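Local coordinates for cycloalternan-forming enzyme (Listeria monocytogenes serovar 1/2a, PDB 5F7U), which is a multidomain glycoside hydrolase family 31 protein with a TIM-barrel domain and a family 6 carbohydrate-binding module, with glycans bound at several sites, at residues V776-E781 with D979-D984; K973-F978 with Q1041-F1046; T1003-I1008 with A1048-G1053; Q1013-P1018 with V1029-T1034. The protein carries 1 engineered substitution. All coordinates share one frame; numbering follows the deposited sequence. Where two conformers were deposited one is given.

Contact 1 joins two domains, whereas contacts 2, 3 and 4 all lie inside the carbohydrate-binding module. Contacts 1 and 2 share strand 975-981 and touch where Ile980 packs on Val1042. Contact 2 is regular backbone pairing within one sheet, with a buried aromatic face and a more polar one turned outward. Contact 4 packs that sheet against the opposing one, largely through aliphatic groups, and its Ile1015 reaches Phe1044 of contact 2. Contact 3 is mainly polar, a loop tied to a strand beside a bound sugar; Gln1014 connects it to contact 4. Contact 1 is only partly buried and relies on bridging waters, and it too lies beside a glucose.

Contact 1: residues V776-E781 with D979-D984; sequences VHPGGE and DIDAVD. With GLC (alpha-D-glucopyranose), chain B.
In Asp979 (chi1 -62°) and Asp981 alike, CG stands anti to the carbonyl carbon, and with both CB atoms pointing toward segment 776-781, Asp979 CB lies against Pro778 CD and CG and the Asp981 carboxylate against CB and CG; His777 repeats the torsion, but from a CB that points away, so its ring is carried toward a bound glucose. This is a domain interface: edge strand 776-778 of the family 31 C-terminal domain meets the end of strand 975-981 in the family 6 carbohydrate-binding module, a beta-sandwich. The strand axes lie 78° apart, too steep for sheet pairing, and no direct hydrogen bond joins the segments. Pro778 supplies the close packing, its CG 3.3 Å from Asp979 O and its CB 3.3 Å from Asp981 OD1. Three waters carry the polar link. One donates to both Val776 O (2.6 Å) and Asp979 O; another accepts from Gly779 N and donates to Asp981 OD1 at 2.7 Å. The third joins His777 ND1 to Asp979 OD2, an oxygen also bonded to His947 NE2. Beyond the proline, Gly780 and Glu781 form a G1 beta bulge facing Leu763, and Glu781 OE2 comes within 4.2 Å of Asp979 OD1, a pair of like charges that probably repel. At the far side of the imidazole, His777 NE2 donates to glucose O6 over 2.7 Å, at 167°.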
loop_
_atom_site.group_PDB
_atom_site.type_symbol
_atom_site.label_atom_id
_atom_site.label_comp_id
_atom_site.label_asym_id
_atom_site.label_seq_id
_atom_site.Cartn_x
_atom_site.Cartn_y
_atom_site.Cartn_z
ATOM N N VAL A 776 19.393 2.061 -22.413
ATOM C CA VAL A 776 18.581 3.271 -22.455
ATOM C C VAL A 776 17.240 2.952 -23.131
ATOM O O VAL A 776 17.212 2.322 -24.185
ATOM C CB VAL A 776 19.314 4.403 -23.194
ATOM C CG1 VAL A 776 18.449 5.650 -23.222
ATOM C CG2 VAL A 776 20.641 4.724 -22.492
ATOM N N HIS A 777 16.137 3.420 -22.545
ATOM C CA HIS A 777 14.813 3.163 -23.105
ATOM C C HIS A 777 13.970 4.440 -23.135
ATOM O O HIS A 777 13.431 4.847 -22.102
ATOM C CB HIS A 777 14.096 2.074 -22.309
ATOM C CG HIS A 777 14.861 0.792 -22.230
ATOM N ND1 HIS A 777 14.786 -0.173 -23.210
ATOM C CD2 HIS A 777 15.745 0.337 -21.309
ATOM C CE1 HIS A 777 15.587 -1.178 -22.888
ATOM N NE2 HIS A 777 16.173 -0.893 -21.735
ATOM N N PRO A 778 13.845 5.073 -24.321
ATOM C CA PRO A 778 12.879 6.162 -24.512
ATOM C C PRO A 778 11.460 5.763 -24.108
ATOM O O PRO A 778 11.003 4.669 -24.444
ATOM C CB PRO A 778 12.945 6.435 -26.020
ATOM C CG PRO A 778 14.332 6.040 -26.397
ATOM C CD PRO A 778 14.705 4.878 -25.501
ATOM N N GLY A 779 10.778 6.653 -23.391
ATOM C CA GLY A 779 9.414 6.396 -22.937
ATOM C C GLY A 779 8.352 6.555 -23.994
ATOM O O GLY A 779 8.642 6.908 -25.153
ATOM N N GLY A 780 7.112 6.281 -23.599
ATOM C CA GLY A 780 5.953 6.459 -24.494
ATOM C C GLY A 780 5.489 5.230 -25.273
ATOM O O GLY A 780 4.802 5.380 -26.294
ATOM N N GLU A 781 5.881 4.036 -24.819
ATOM C CA GLU A 781 5.499 2.766 -25.448
ATOM C C GLU A 781 5.683 1.632 -24.454
ATOM O O GLU A 781 6.304 1.824 -23.408
ATOM C CB GLU A 781 6.339 2.484 -26.704
ATOM C CG GLU A 781 7.831 2.295 -26.453
ATOM C CD GLU A 781 8.596 2.054 -27.750
ATOM O OE1 GLU A 781 7.978 1.544 -28.698
ATOM O OE2 GLU A 781 9.805 2.386 -27.837
ATOM N N ASP A 979 16.487 2.846 -30.297
ATOM C CA ASP A 979 15.452 3.757 -29.847
ATOM C C ASP A 979 16.205 4.904 -29.206
ATOM O O ASP A 979 16.800 4.737 -28.135
ATOM C CB ASP A 979 14.559 3.068 -28.805
ATOM C CG ASP A 979 13.835 1.847 -29.353
ATOM O OD1 ASP A 979 13.098 1.984 -30.350
ATOM O OD2 ASP A 979 13.965 0.753 -28.754
ATOM N N ILE A 980 16.222 6.066 -29.861
ATOM C CA ILE A 980 17.107 7.141 -29.429
ATOM C C ILE A 980 16.364 8.412 -29.053
ATOM O O ILE A 980 15.478 8.859 -29.777
ATOM C CB ILE A 980 18.200 7.427 -30.482
ATOM C CG1 ILE A 980 19.188 6.252 -30.491
ATOM C CG2 ILE A 980 18.923 8.757 -30.194
ATOM C CD1 ILE A 980 20.212 6.274 -31.596
ATOM N N ASP A 981 16.725 8.975 -27.903
ATOM C CA ASP A 981 16.194 10.279 -27.515
ATOM C C ASP A 981 17.034 11.448 -28.013
ATOM O O ASP A 981 18.264 11.356 -28.100
ATOM C CB ASP A 981 16.062 10.355 -25.995
ATOM C CG ASP A 981 14.862 9.597 -25.485
ATOM O OD1 ASP A 981 13.801 9.623 -26.166
ATOM O OD2 ASP A 981 14.979 8.969 -24.402
ATOM N N ALA A 982 16.354 12.543 -28.351
ATOM C CA ALA A 982 17.010 13.836 -28.505
ATOM C C ALA A 982 17.494 14.302 -27.132
ATOM O O ALA A 982 16.766 14.182 -26.138
ATOM C CB ALA A 982 16.042 14.843 -29.107
ATOM N N VAL A 983 18.725 14.811 -27.062
ATOM C CA VAL A 983 19.291 15.216 -25.764
ATOM C C VAL A 983 18.591 16.473 -25.224
ATOM O O VAL A 983 18.310 16.550 -24.025
ATOM C CB VAL A 983 20.833 15.401 -25.830
ATOM C CG1 VAL A 983 21.401 15.810 -24.469
ATOM C CG2 VAL A 983 21.520 14.125 -26.319
ATOM N N ASP A 984 18.294 17.424 -26.121
ATOM C CA ASP A 984 17.737 18.752 -25.796
ATOM C C ASP A 984 16.657 19.173 -26.782
ATOM O O ASP A 984 16.731 20.255 -27.369
ATOM C CB ASP A 984 18.832 19.811 -25.897
ATOM C CG ASP A 984 19.703 19.865 -24.685
ATOM O OD1 ASP A 984 19.196 20.240 -23.605
ATOM O OD2 ASP A 984 20.901 19.555 -24.823
HETATM C C1 GLC B . 18.579 -6.909 -20.660
HETATM C C2 GLC B . 17.169 -7.350 -21.059
HETATM C C3 GLC B . 16.767 -6.642 -22.360
HETATM C C4 GLC B . 16.944 -5.120 -22.232
HETATM C C5 GLC B . 18.400 -4.806 -21.851
HETATM C C6 GLC B . 18.724 -3.328 -21.662
HETATM O O2 GLC B . 17.155 -8.771 -21.244
HETATM O O3 GLC B . 15.430 -6.998 -22.733
HETATM O O4 GLC B . 16.603 -4.457 -23.451
HETATM O O5 GLC B . 18.674 -5.474 -20.609
HETATM O O6 GLC B . 17.849 -2.773 -20.672
HETATM O O HOH W 1 17.667 2.594 -26.701
HETATM O O HOH W 2 13.679 0.441 -25.583
HETATM O O HOH W 3 12.034 9.484 -24.146
#

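Contact 2: residues K973-F978 with Q1041-F1046; sequences KEAVEF and QVVFDF
Phe978 (chi1 -64°) and Phe1044 both keep CG anti to the carbonyl carbon, which brings the rings together obliquely on one face of the sheet, with Phe978 CE1 3.5 Å from Phe1044 CD1. The Phe978 ring also turns its edge to the backbone, Val1042 O lying in the ring plane 3.7 Å from CD1. On the other face stands Glu977; it and Gln1041 each put CG anti to the backbone N and run extended, the end of Gln1041 swinging in to cross it obliquely. There Gln1041 NE2 donates to Glu977 OE2 (2.8 Å, 169°) within its own amide plane but from above the carboxylate plane. Glu977 crosses Val1043 obliquely, CG 3.9 Å from Val1043 CG2, while Ala975 CB meets Asp1045 OD1. Beneath these side chains run five backbone hydrogen bonds: the reciprocal pairs Val976 with Phe1044 and Phe978 with Val1042, the shortest being Phe978 N to Val1042 O at 2.7 Å, and then Phe1046 N to Glu974 O. Past that last bond a water spans Lys973 N and Phe1046 O. Val1042 and Phe1044 continue inward onto Met991 of the opposing sheet, so this antiparallel pairing, inner face apolar and outer face more polar, is that of a jelly-roll beta-sandwich, the fold of family 6 carbohydrate-binding modules.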
loop_
_atom_site.group_PDB
_atom_site.type_symbol
_atom_site.label_atom_id
_atom_site.label_comp_id
_atom_site.label_asym_id
_atom_site.label_seq_id
_atom_site.Cartn_x
_atom_site.Cartn_y
_atom_site.Cartn_z
ATOM N N LYS A 973 19.826 -7.769 -45.351
ATOM C CA LYS A 973 18.748 -8.096 -44.392
ATOM C C LYS A 973 19.221 -8.192 -42.923
ATOM O O LYS A 973 18.460 -8.580 -42.025
ATOM C CB LYS A 973 17.929 -9.330 -44.837
ATOM C CG LYS A 973 17.296 -9.172 -46.215
ATOM C CD LYS A 973 16.332 -10.304 -46.574
ATOM C CE LYS A 973 14.939 -10.111 -45.965
ATOM N NZ LYS A 973 14.202 -8.904 -46.458
ATOM N N GLU A 974 20.470 -7.803 -42.685
ATOM C CA GLU A 974 20.985 -7.653 -41.331
ATOM C C GLU A 974 20.801 -6.206 -40.894
ATOM O O GLU A 974 21.081 -5.280 -41.664
ATOM C CB GLU A 974 22.448 -8.070 -41.256
ATOM C CG GLU A 974 22.658 -9.555 -41.568
ATOM C CD GLU A 974 24.083 -10.036 -41.344
ATOM O OE1 GLU A 974 24.981 -9.217 -41.060
ATOM O OE2 GLU A 974 24.317 -11.255 -41.458
ATOM N N ALA A 975 20.310 -6.022 -39.671
ATOM C CA ALA A 975 19.988 -4.681 -39.149
ATOM C C ALA A 975 20.209 -4.558 -37.642
ATOM O O ALA A 975 20.084 -5.544 -36.903
ATOM C CB ALA A 975 18.552 -4.309 -39.501
ATOM N N VAL A 976 20.550 -3.337 -37.211
ATOM C CA VAL A 976 20.630 -2.971 -35.789
ATOM C C VAL A 976 19.726 -1.741 -35.629
ATOM O O VAL A 976 19.956 -0.719 -36.275
ATOM C CB VAL A 976 22.086 -2.652 -35.333
ATOM C CG1 VAL A 976 22.142 -2.320 -33.844
ATOM C CG2 VAL A 976 23.026 -3.815 -35.619
ATOM N N GLU A 977 18.698 -1.859 -34.790
ATOM C CA GLU A 977 17.727 -0.777 -34.585
ATOM C C GLU A 977 17.846 -0.220 -33.168
ATOM O O GLU A 977 17.865 -0.978 -32.191
ATOM C CB GLU A 977 16.302 -1.257 -34.883
ATOM C CG GLU A 977 15.214 -0.204 -34.652
ATOM C CD GLU A 977 13.818 -0.606 -35.141
ATOM O OE1 GLU A 977 13.653 -1.661 -35.789
ATOM O OE2 GLU A 977 12.861 0.156 -34.874
ATOM N N PHE A 978 17.943 1.109 -33.080
ATOM C CA PHE A 978 18.054 1.837 -31.816
ATOM C C PHE A 978 16.804 2.676 -31.574
ATOM O O PHE A 978 16.173 3.188 -32.525
ATOM C CB PHE A 978 19.237 2.815 -31.837
ATOM C CG PHE A 978 20.601 2.168 -31.955
ATOM C CD1 PHE A 978 21.144 1.845 -33.205
ATOM C CD2 PHE A 978 21.376 1.931 -30.816
ATOM C CE1 PHE A 978 22.414 1.275 -33.310
ATOM C CE2 PHE A 978 22.644 1.351 -30.918
ATOM C CZ PHE A 978 23.165 1.024 -32.168
ATOM N N GLN A 1041 13.440 6.549 -34.146
ATOM C CA GLN A 1041 13.776 5.228 -34.672
ATOM C C GLN A 1041 15.036 5.372 -35.501
ATOM O O GLN A 1041 15.008 6.042 -36.531
ATOM C CB GLN A 1041 12.628 4.669 -35.528
ATOM C CG GLN A 1041 12.950 3.315 -36.163
ATOM C CD GLN A 1041 11.876 2.792 -37.106
ATOM O OE1 GLN A 1041 11.429 3.486 -38.033
ATOM N NE2 GLN A 1041 11.480 1.535 -36.896
ATOM N N VAL A 1042 16.125 4.744 -35.055
ATOM C CA VAL A 1042 17.407 4.818 -35.772
ATOM C C VAL A 1042 17.818 3.412 -36.189
ATOM O O VAL A 1042 18.152 2.586 -35.338
ATOM C CB VAL A 1042 18.499 5.519 -34.927
ATOM C CG1 VAL A 1042 19.843 5.565 -35.658
ATOM C CG2 VAL A 1042 18.054 6.929 -34.541
ATOM N N VAL A 1043 17.770 3.150 -37.494
ATOM C CA VAL A 1043 18.025 1.810 -38.033
ATOM C C VAL A 1043 19.297 1.815 -38.868
ATOM O O VAL A 1043 19.409 2.551 -39.851
ATOM C CB VAL A 1043 16.849 1.278 -38.903
ATOM C CG1 VAL A 1043 17.095 -0.172 -39.307
ATOM C CG2 VAL A 1043 15.503 1.411 -38.193
ATOM N N PHE A 1044 20.253 0.988 -38.467
ATOM C CA PHE A 1044 21.423 0.706 -39.291
ATOM C C PHE A 1044 21.129 -0.578 -40.065
ATOM O O PHE A 1044 20.678 -1.568 -39.485
ATOM C CB PHE A 1044 22.658 0.530 -38.415
ATOM C CG PHE A 1044 23.149 1.800 -37.797
ATOM C CD1 PHE A 1044 22.513 2.350 -36.672
ATOM C CD2 PHE A 1044 24.278 2.436 -38.310
ATOM C CE1 PHE A 1044 22.977 3.537 -36.103
ATOM C CE2 PHE A 1044 24.748 3.621 -37.742
ATOM C CZ PHE A 1044 24.097 4.171 -36.638
ATOM N N ASP A 1045 21.371 -0.526 -41.368
ATOM C CA ASP A 1045 21.108 -1.614 -42.313
ATOM C C ASP A 1045 22.368 -1.950 -43.091
ATOM O O ASP A 1045 23.196 -1.075 -43.331
ATOM C CB ASP A 1045 20.090 -1.135 -43.352
ATOM C CG ASP A 1045 18.748 -1.772 -43.188
ATOM O OD1 ASP A 1045 18.361 -2.130 -42.048
ATOM O OD2 ASP A 1045 18.056 -1.920 -44.217
ATOM N N PHE A 1046 22.490 -3.208 -43.517
ATOM C CA PHE A 1046 23.429 -3.555 -44.586
ATOM C C PHE A 1046 22.583 -3.826 -45.816
ATOM O O PHE A 1046 21.844 -4.803 -45.865
ATOM C CB PHE A 1046 24.269 -4.777 -44.216
ATOM C CG PHE A 1046 25.361 -5.100 -45.213
ATOM C CD1 PHE A 1046 25.065 -5.723 -46.433
ATOM C CD2 PHE A 1046 26.687 -4.792 -44.926
ATOM C CE1 PHE A 1046 26.072 -6.030 -47.345
ATOM C CE2 PHE A 1046 27.701 -5.097 -45.833
ATOM C CZ PHE A 1046 27.391 -5.714 -47.038
HETATM O O HOH W 4 19.145 -5.280 -46.947
#

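Contact 3: residues T1003-I1008 with A1048-G1053; sequences TRTVYI and ADDTAG. With GLC (alpha-D-glucopyranose), chain D.
A polar loop-to-strand contact lies in the family 6 beta-sandwich: loop 1048-1053, which connects strands 1039-1045 and 1054-1062, packs against the start of strand 1002-1008 beside a glycan site. Its centre is Asp1050, whose carboxylate is held between two threonines. Thr1003 OG1, set between the backbone N and the carbonyl carbon (chi1 66°), donates to the anti lone pair of Asp1050 OD1 at 2.9 Å. Thr1005 OG1, anti to its carbonyl carbon instead, donates to the syn lone pair of Asp1050 OD2 at 2.7 Å. Gln1014 NE2 and Glu1047 N add one further bond to each oxygen, so the buried carboxylate is fixed in rotation and probably stays ionised. Water donates to Thr1003 OG1 and Asp1049 O, while Thr1003 N bonds Thr1051 O. Arg1004 starts out away from the loop, but its chain bends at chi2 (-68°) and brings the guanidinium back. NH1 and NH2 together grip Ala1052 O end-on, at 2.7 Å from NH1 and 2.8 Å from NH2. NH2 also donates to Thr1003 O, lying above that carbonyl's plane, and Phe969 makes a cation-pi contact with the group. The gripped carbonyl immediately precedes the sugar contact: Gly1053 N donates to glucose O6 over 2.8 Å, nearly straight at 175°.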
loop_
_atom_site.group_PDB
_atom_site.type_symbol
_atom_site.label_atom_id
_atom_site.label_comp_id
_atom_site.label_asym_id
_atom_site.label_seq_id
_atom_site.Cartn_x
_atom_site.Cartn_y
_atom_site.Cartn_z
ATOM N N THR A 1003 30.752 0.498 -45.629
ATOM C CA THR A 1003 29.593 1.408 -45.624
ATOM C C THR A 1003 28.377 0.721 -45.021
ATOM O O THR A 1003 28.202 -0.499 -45.153
ATOM C CB THR A 1003 29.196 1.950 -47.026
ATOM O OG1 THR A 1003 28.730 0.874 -47.841
ATOM C CG2 THR A 1003 30.358 2.653 -47.738
ATOM N N ARG A 1004 27.552 1.519 -44.345
ATOM C CA ARG A 1004 26.240 1.080 -43.853
ATOM C C ARG A 1004 25.186 2.129 -44.178
ATOM O O ARG A 1004 25.497 3.299 -44.407
ATOM C CB ARG A 1004 26.259 0.801 -42.345
ATOM C CG ARG A 1004 27.130 -0.371 -41.904
ATOM C CD ARG A 1004 26.583 -1.718 -42.363
ATOM N NE ARG A 1004 27.405 -2.822 -41.863
ATOM C CZ ARG A 1004 28.566 -3.216 -42.393
ATOM N NH1 ARG A 1004 29.214 -4.242 -41.851
ATOM N NH2 ARG A 1004 29.085 -2.604 -43.460
ATOM N N THR A 1005 23.932 1.695 -44.207
ATOM C CA THR A 1005 22.824 2.579 -44.511
ATOM C C THR A 1005 22.106 2.833 -43.197
ATOM O O THR A 1005 21.920 1.907 -42.393
ATOM C CB THR A 1005 21.904 1.935 -45.568
ATOM O OG1 THR A 1005 22.644 1.757 -46.781
ATOM C CG2 THR A 1005 20.707 2.806 -45.867
ATOM N N VAL A 1006 21.747 4.098 -42.960
ATOM C CA VAL A 1006 21.064 4.499 -41.737
ATOM C C VAL A 1006 19.724 5.140 -42.102
ATOM O O VAL A 1006 19.648 5.899 -43.068
ATOM C CB VAL A 1006 21.911 5.499 -40.899
ATOM C CG1 VAL A 1006 21.344 5.614 -39.480
ATOM C CG2 VAL A 1006 23.359 5.033 -40.827
ATOM N N TYR A 1007 18.689 4.821 -41.326
ATOM C CA TYR A 1007 17.382 5.461 -41.447
ATOM C C TYR A 1007 17.097 6.148 -40.128
ATOM O O TYR A 1007 17.143 5.506 -39.064
ATOM C CB TYR A 1007 16.295 4.424 -41.725
ATOM C CG TYR A 1007 16.436 3.736 -43.060
ATOM C CD1 TYR A 1007 17.296 2.646 -43.225
ATOM C CD2 TYR A 1007 15.699 4.177 -44.164
ATOM C CE1 TYR A 1007 17.413 2.008 -44.458
ATOM C CE2 TYR A 1007 15.798 3.541 -45.393
ATOM C CZ TYR A 1007 16.659 2.464 -45.537
ATOM O OH TYR A 1007 16.756 1.854 -46.767
ATOM N N ILE A 1008 16.787 7.438 -40.199
ATOM C CA ILE A 1008 16.435 8.216 -39.016
ATOM C C ILE A 1008 14.974 8.581 -39.178
ATOM O O ILE A 1008 14.629 9.399 -40.043
ATOM C CB ILE A 1008 17.286 9.516 -38.884
ATOM C CG1 ILE A 1008 18.804 9.235 -38.980
ATOM C CG2 ILE A 1008 16.890 10.274 -37.601
ATOM C CD1 ILE A 1008 19.363 8.376 -37.861
ATOM N N ALA A 1048 22.127 -3.684 -50.351
ATOM C CA ALA A 1048 22.825 -4.198 -51.536
ATOM C C ALA A 1048 24.036 -3.349 -51.954
ATOM O O ALA A 1048 25.048 -3.893 -52.394
ATOM C CB ALA A 1048 21.856 -4.389 -52.696
ATOM N N ASP A 1049 23.941 -2.031 -51.782
ATOM C CA ASP A 1049 25.055 -1.135 -52.102
ATOM C C ASP A 1049 25.987 -0.855 -50.904
ATOM O O ASP A 1049 26.756 0.110 -50.918
ATOM C CB ASP A 1049 24.545 0.162 -52.768
ATOM C CG ASP A 1049 23.659 1.011 -51.857
ATOM O OD1 ASP A 1049 23.214 0.556 -50.771
ATOM O OD2 ASP A 1049 23.398 2.170 -52.241
ATOM N N ASP A 1050 25.907 -1.694 -49.870
ATOM C CA ASP A 1050 26.821 -1.607 -48.746
ATOM C C ASP A 1050 27.936 -2.640 -48.848
ATOM O O ASP A 1050 27.848 -3.597 -49.628
ATOM C CB ASP A 1050 26.067 -1.707 -47.414
ATOM C CG ASP A 1050 25.332 -0.434 -47.074
ATOM O OD1 ASP A 1050 25.921 0.656 -47.233
ATOM O OD2 ASP A 1050 24.169 -0.525 -46.631
ATOM N N THR A 1051 28.989 -2.432 -48.069
ATOM C CA THR A 1051 30.171 -3.270 -48.185
ATOM C C THR A 1051 30.907 -3.493 -46.859
ATOM O O THR A 1051 30.879 -2.638 -45.966
ATOM C CB THR A 1051 31.101 -2.789 -49.343
ATOM O OG1 THR A 1051 31.996 -3.843 -49.704
ATOM C CG2 THR A 1051 31.897 -1.553 -48.977
ATOM N N ALA A 1052 31.515 -4.680 -46.749
ATOM C CA ALA A 1052 32.506 -5.032 -45.724
ATOM C C ALA A 1052 31.953 -5.274 -44.331
ATOM O O ALA A 1052 30.912 -4.734 -43.947
ATOM C CB ALA A 1052 33.651 -4.023 -45.683
ATOM N N GLY A 1053 32.666 -6.115 -43.582
ATOM C CA GLY A 1053 32.317 -6.401 -42.201
ATOM C C GLY A 1053 32.825 -5.330 -41.265
ATOM O O GLY A 1053 33.887 -4.739 -41.498
HETATM C C1 GLC D . 33.674 -10.290 -42.041
HETATM C C2 GLC D . 33.681 -11.418 -43.080
HETATM C C3 GLC D . 35.084 -11.588 -43.688
HETATM C C4 GLC D . 35.631 -10.258 -44.231
HETATM C C5 GLC D . 35.479 -9.117 -43.207
HETATM C C6 GLC D . 35.771 -7.739 -43.793
HETATM O O2 GLC D . 33.217 -12.625 -42.468
HETATM O O3 GLC D . 35.055 -12.577 -44.726
HETATM O O4 GLC D . 37.011 -10.395 -44.586
HETATM O O5 GLC D . 34.145 -9.090 -42.666
HETATM O O6 GLC D . 34.826 -7.419 -44.818
HETATM O O HOH W 5 29.578 0.505 -50.301
#

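Contact 4: residues Q1013-P1018 with V1029-T1034; sequences QQITLP and VEVPVT
The polar contact comes from Gln1013. Its CG takes the crowded place between the backbone N and the carbonyl carbon (chi1 58°), and the extended chain then reaches across so that NE2 donates to Pro1032 O at 3.0 Å. This bond is nearly straight (173°), lies in the amide plane and follows the C=O axis. Val1031 CG1 sits against the same amide, 3.5 Å from Gln1013 OE1. Next along, Ile1015 crosses Val1031 at about a right angle, Ile1015 CG2 lying 3.7 Å from both CG1 and CG2 of Val1031. Leu1017 CD2 meets Val1029 CB at 4.1 Å, and Pro1018 CD comes tip to tip with Val1029 CG2 at 3.8 Å. The antiparallel axes stay 8.2 Å apart at closest, too far for backbone pairing, so the strands face one another from different sheets of the sandwich. Each is positioned by its own neighbour: Gln1013 and Ile1015 bond through the backbone to Val1006 and Arg1004 of strand 1002-1008, Val1029 and Val1031 to Val993 and Met991 of strand 987-996.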
loop_
_atom_site.group_PDB
_atom_site.type_symbol
_atom_site.label_atom_id
_atom_site.label_comp_id
_atom_site.label_asym_id
_atom_site.label_seq_id
_atom_site.Cartn_x
_atom_site.Cartn_y
_atom_site.Cartn_z
ATOM N N GLN A 1013 20.249 7.664 -45.152
ATOM C CA GLN A 1013 21.551 8.151 -45.644
ATOM C C GLN A 1013 22.547 7.017 -45.580
ATOM O O GLN A 1013 22.365 6.073 -44.806
ATOM C CB GLN A 1013 22.049 9.340 -44.823
ATOM C CG GLN A 1013 22.211 9.052 -43.343
ATOM C CD GLN A 1013 22.739 10.245 -42.592
ATOM O OE1 GLN A 1013 23.841 10.732 -42.867
ATOM N NE2 GLN A 1013 21.946 10.744 -41.654
ATOM N N GLN A 1014 23.612 7.124 -46.372
ATOM C CA GLN A 1014 24.678 6.138 -46.319
ATOM C C GLN A 1014 25.897 6.728 -45.614
ATOM O O GLN A 1014 26.246 7.887 -45.837
ATOM C CB GLN A 1014 25.040 5.639 -47.720
ATOM C CG GLN A 1014 25.851 4.343 -47.704
ATOM C CD GLN A 1014 26.209 3.810 -49.083
ATOM O OE1 GLN A 1014 26.747 4.529 -49.932
ATOM N NE2 GLN A 1014 25.938 2.526 -49.303
ATOM N N ILE A 1015 26.533 5.922 -44.768
ATOM C CA ILE A 1015 27.681 6.381 -43.990
ATOM C C ILE A 1015 28.919 5.575 -44.362
ATOM O O ILE A 1015 28.823 4.389 -44.680
ATOM C CB ILE A 1015 27.441 6.338 -42.463
ATOM C CG1 ILE A 1015 27.306 4.895 -41.949
ATOM C CG2 ILE A 1015 26.210 7.176 -42.113
ATOM C CD1 ILE A 1015 27.208 4.760 -40.429
ATOM N N THR A 1016 30.060 6.248 -44.317
ATOM C CA THR A 1016 31.354 5.656 -44.653
ATOM C C THR A 1016 32.122 5.414 -43.377
ATOM O O THR A 1016 32.263 6.313 -42.534
ATOM C CB THR A 1016 32.157 6.578 -45.582
ATOM O OG1 THR A 1016 31.478 6.660 -46.834
ATOM C CG2 THR A 1016 33.563 6.028 -45.830
ATOM N N LEU A 1017 32.603 4.188 -43.237
ATOM C CA LEU A 1017 33.315 3.770 -42.059
ATOM C C LEU A 1017 34.699 3.302 -42.500
ATOM O O LEU A 1017 34.852 2.143 -42.890
ATOM C CB LEU A 1017 32.541 2.655 -41.369
ATOM C CG LEU A 1017 31.104 3.008 -40.974
ATOM C CD1 LEU A 1017 30.292 1.755 -40.675
ATOM C CD2 LEU A 1017 31.123 3.967 -39.787
ATOM N N PRO A 1018 35.706 4.208 -42.476
ATOM C CA PRO A 1018 37.058 3.844 -42.942
ATOM C C PRO A 1018 37.687 2.664 -42.204
ATOM O O PRO A 1018 37.390 2.428 -41.030
ATOM C CB PRO A 1018 37.883 5.113 -42.686
ATOM C CG PRO A 1018 36.883 6.221 -42.644
ATOM C CD PRO A 1018 35.626 5.625 -42.077
ATOM N N VAL A 1029 33.131 7.686 -36.212
ATOM C CA VAL A 1029 32.738 8.518 -37.353
ATOM C C VAL A 1029 31.551 9.356 -36.894
ATOM O O VAL A 1029 30.686 8.854 -36.176
ATOM C CB VAL A 1029 32.388 7.643 -38.586
ATOM C CG1 VAL A 1029 31.535 8.380 -39.611
ATOM C CG2 VAL A 1029 33.658 7.121 -39.248
ATOM N N GLU A 1030 31.532 10.627 -37.300
ATOM C CA GLU A 1030 30.484 11.563 -36.909
ATOM C C GLU A 1030 29.483 11.721 -38.043
ATOM O O GLU A 1030 29.851 12.087 -39.163
ATOM C CB GLU A 1030 31.109 12.904 -36.492
ATOM C CG GLU A 1030 31.832 12.825 -35.137
ATOM C CD GLU A 1030 32.392 14.157 -34.632
ATOM O OE1 GLU A 1030 32.066 15.212 -35.202
ATOM O OE2 GLU A 1030 33.177 14.147 -33.653
ATOM N N VAL A 1031 28.218 11.431 -37.752
ATOM C CA VAL A 1031 27.139 11.411 -38.751
ATOM C C VAL A 1031 26.108 12.495 -38.385
ATOM O O VAL A 1031 25.585 12.468 -37.255
ATOM C CB VAL A 1031 26.446 10.016 -38.786
ATOM C CG1 VAL A 1031 25.318 9.977 -39.817
ATOM C CG2 VAL A 1031 27.463 8.900 -39.038
ATOM N N PRO A 1032 25.795 13.426 -39.325
ATOM C CA PRO A 1032 24.746 14.422 -39.055
ATOM C C PRO A 1032 23.357 13.790 -39.105
ATOM O O PRO A 1032 23.023 13.078 -40.076
ATOM C CB PRO A 1032 24.922 15.464 -40.180
ATOM C CG PRO A 1032 25.615 14.742 -41.280
ATOM C CD PRO A 1032 26.362 13.567 -40.690
ATOM N N VAL A 1033 22.571 14.011 -38.039
ATOM C CA VAL A 1033 21.210 13.483 -37.940
ATOM C C VAL A 1033 20.274 14.592 -37.476
ATOM O O VAL A 1033 20.719 15.582 -36.877
ATOM C CB VAL A 1033 21.096 12.244 -36.991
ATOM C CG1 VAL A 1033 21.983 11.087 -37.459
ATOM C CG2 VAL A 1033 21.396 12.605 -35.539
ATOM N N THR A 1034 18.984 14.422 -37.757
ATOM C CA THR A 1034 17.966 15.351 -37.285
ATOM C C THR A 1034 17.042 14.530 -36.406
ATOM O O THR A 1034 16.466 13.524 -36.869
ATOM C CB THR A 1034 17.201 15.982 -38.463
ATOM O OG1 THR A 1034 18.117 16.726 -39.269
ATOM C CG2 THR A 1034 16.113 16.919 -37.964
#